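Local coordinates for protein nucleocapsid (Equine arteritis virus, PDB 2I9F) that forms the capsid of the virion from dimers through this capsid-forming domain and, as a viral nucleoprotein, probably binds the genomic RNA, at the interface of chains A and B. Sequence-based numbering; all coordinates share one arbitrary frame. Chains: chain A/B, Nucleocapsid.

The interface of chains A and B. Residues chain A 12-14, 17, 22, 25, 53; chain B 33, 40, 47, 49.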
loop_
_atom_site.group_PDB
_atom_site.type_symbol
_atom_site.label_atom_id
_atom_site.label_comp_id
_atom_site.label_asym_id
_atom_site.label_seq_id
_atom_site.Cartn_x
_atom_site.Cartn_y
_atom_site.Cartn_z
ATOM N N ASP A 12 4.300 11.167 16.744
ATOM C CA ASP A 12 4.238 11.091 15.282
ATOM C C ASP A 12 2.815 11.509 14.889
ATOM O O ASP A 12 2.138 12.220 15.652
ATOM C CB ASP A 12 4.650 9.704 14.752
ATOM C CG ASP A 12 3.786 8.555 15.278
ATOM O OD1 ASP A 12 4.096 7.349 15.038
ATOM O OD2 ASP A 12 2.739 8.788 15.822
ATOM N N LEU A 13 2.330 11.091 13.730
ATOM C CA LEU A 13 0.965 11.510 13.375
ATOM C C LEU A 13 -0.131 11.087 14.345
ATOM O O LEU A 13 -1.179 11.709 14.406
ATOM C CB LEU A 13 0.624 11.029 11.950
ATOM C CG LEU A 13 1.014 12.019 10.865
ATOM C CD1 LEU A 13 0.560 11.469 9.550
ATOM C CD2 LEU A 13 0.304 13.337 11.095
ATOM N N ARG A 14 0.110 10.039 15.130
ATOM C CA ARG A 14 -0.897 9.621 16.098
ATOM C C ARG A 14 -1.136 10.706 17.146
ATOM O O ARG A 14 -2.215 10.754 17.742
ATOM C CB ARG A 14 -0.526 8.305 16.765
ATOM C CG ARG A 14 -0.683 7.124 15.715
ATOM C CD ARG A 14 -0.093 5.870 16.284
ATOM N NE ARG A 14 1.351 5.896 16.240
ATOM C CZ ARG A 14 2.162 4.886 16.533
ATOM N NH1 ARG A 14 3.481 5.074 16.416
ATOM N NH2 ARG A 14 1.690 3.721 16.956
ATOM N N LEU A 17 -4.356 12.747 16.402
ATOM C CA LEU A 17 -5.574 11.968 16.055
ATOM C C LEU A 17 -6.303 11.534 17.270
ATOM O O LEU A 17 -5.680 11.285 18.281
ATOM C CB LEU A 17 -5.232 10.710 15.238
ATOM C CG LEU A 17 -4.585 10.885 13.870
ATOM C CD1 LEU A 17 -4.174 9.515 13.373
ATOM C CD2 LEU A 17 -5.503 11.625 12.852
ATOM N N ARG A 22 -7.523 6.810 15.592
ATOM C CA ARG A 22 -6.484 5.790 15.834
ATOM C C ARG A 22 -6.998 4.382 15.663
ATOM O O ARG A 22 -6.344 3.637 14.973
ATOM C CB ARG A 22 -5.877 5.917 17.231
ATOM C CG ARG A 22 -5.010 7.087 17.396
ATOM C CD ARG A 22 -4.702 7.367 18.904
ATOM N NE ARG A 22 -4.219 6.178 19.623
ATOM C CZ ARG A 22 -4.690 5.732 20.800
ATOM N NH1 ARG A 22 -5.698 6.350 21.448
ATOM N NH2 ARG A 22 -4.151 4.646 21.338
ATOM N N LEU A 25 -7.507 3.598 11.928
ATOM C CA LEU A 25 -6.219 3.317 11.286
ATOM C C LEU A 25 -5.604 1.973 11.694
ATOM O O LEU A 25 -4.998 1.298 10.866
ATOM C CB LEU A 25 -5.261 4.481 11.534
ATOM C CG LEU A 25 -5.636 5.899 11.029
ATOM C CD1 LEU A 25 -4.357 6.719 11.183
ATOM C CD2 LEU A 25 -5.990 5.833 9.574
ATOM N N TRP A 53 -0.817 4.153 2.759
ATOM C CA TRP A 53 -2.188 4.283 2.305
ATOM C C TRP A 53 -2.678 5.678 2.549
ATOM O O TRP A 53 -2.088 6.398 3.295
ATOM C CB TRP A 53 -3.098 3.272 2.992
ATOM C CG TRP A 53 -3.526 3.557 4.438
ATOM C CD1 TRP A 53 -4.807 3.918 4.870
ATOM C CD2 TRP A 53 -2.713 3.495 5.607
ATOM N NE1 TRP A 53 -4.804 4.063 6.225
ATOM C CE2 TRP A 53 -3.559 3.766 6.720
ATOM C CE3 TRP A 53 -1.366 3.141 5.847
ATOM C CZ2 TRP A 53 -3.093 3.738 8.059
ATOM C CZ3 TRP A 53 -0.890 3.142 7.188
ATOM C CH2 TRP A 53 -1.734 3.435 8.262
ATOM N N PHE B 33 0.185 -0.645 16.831
ATOM C CA PHE B 33 -0.292 0.655 16.400
ATOM C C PHE B 33 -1.054 1.313 17.538
ATOM O O PHE B 33 -0.859 2.503 17.761
ATOM C CB PHE B 33 -1.198 0.540 15.180
ATOM C CG PHE B 33 -1.621 1.879 14.609
ATOM C CD1 PHE B 33 -0.994 2.383 13.510
ATOM C CD2 PHE B 33 -2.685 2.601 15.177
ATOM C CE1 PHE B 33 -1.409 3.614 12.944
ATOM C CE2 PHE B 33 -3.074 3.789 14.634
ATOM C CZ PHE B 33 -2.447 4.298 13.509
ATOM N N LEU B 40 4.180 6.250 12.535
ATOM C CA LEU B 40 3.143 6.651 11.572
ATOM C C LEU B 40 3.499 8.043 11.082
ATOM O O LEU B 40 3.542 9.022 11.881
ATOM C CB LEU B 40 1.744 6.681 12.217
ATOM C CG LEU B 40 0.620 7.099 11.237
ATOM C CD1 LEU B 40 0.322 5.956 10.307
ATOM C CD2 LEU B 40 -0.629 7.460 11.925
ATOM N N LEU B 47 -0.326 8.189 4.287
ATOM C CA LEU B 47 0.308 7.751 5.547
ATOM C C LEU B 47 1.239 6.570 5.269
ATOM O O LEU B 47 1.073 5.869 4.303
ATOM C CB LEU B 47 -0.754 7.295 6.566
ATOM C CG LEU B 47 -1.800 8.324 6.999
ATOM C CD1 LEU B 47 -2.832 7.727 7.948
ATOM C CD2 LEU B 47 -1.140 9.510 7.616
ATOM N N TYR B 49 2.832 3.439 7.853
ATOM C CA TYR B 49 3.056 2.952 9.183
ATOM C C TYR B 49 4.168 1.929 9.060
ATOM O O TYR B 49 4.147 1.129 8.169
ATOM C CB TYR B 49 1.789 2.342 9.846
ATOM C CG TYR B 49 2.054 1.771 11.234
ATOM C CD1 TYR B 49 2.466 2.609 12.275
ATOM C CD2 TYR B 49 1.901 0.420 11.498
ATOM C CE1 TYR B 49 2.696 2.110 13.541
ATOM C CE2 TYR B 49 2.131 -0.090 12.770
ATOM C CZ TYR B 49 2.538 0.776 13.787
ATOM O OH TYR B 49 2.772 0.316 15.048
HETATM O O HOH W 1 -2.017 4.865 18.779
#
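A:Arg14 reaches across the subunit boundary to B:Phe33 in two ways at once, an example of how one long side chain can serve both polar and apolar needs of a dimer. Its CD lies over one face of the B:Phe33 ring, toward the rim, and the bend at chi3 (-76°) beyond it turns the guanidinium toward the C-terminal end of helix 19-34 of chain B. There NH2 donates to the carbonyl O of B:Phe33 at 2.9 Å, with that oxygen in the guanidinium plane. The backbone C of A:Leu25 lies under the opposite face, also toward the rim, and its CB touches the rim at CZ, 3.4 Å away, so the phenyl group is flanked by an aliphatic carbon on one face and by backbone on the other.

The guanidinium is itself held side-on by A:Asp12: NE meets the syn lone pair of OD2, and NH1 forms a salt bridge with OD1 at 2.7 Å. This grip should fix the rotation of the arginine tip. OD1 also accepts the backbone N of B:Leu40 at 2.7 Å, from well above the carboxylate plane, while the O of B:Leu40 receives A:Leu13 N.

B:Leu40, with CG anti to its backbone N (chi1 180°), pushes its two methyls into chain A. CD2 packs against A:Leu13 CB and A:Arg14 CG; CD1 faces A:Trp53 CH2 at 3.8 Å, the two side chains crossing at about a right angle. B:Tyr49 CB lies at the edge of the indole, and B:Leu47 CB lies above one face, offset toward the rim. An antiparallel bridge joins strands 47-53 of the two chains, extending the sheet across the two-fold dimer: A:Trp53 N bonds to B:Leu47 O at 3.0 Å, and B:Leu47 N returns to A:Trp53 O at 2.7 Å.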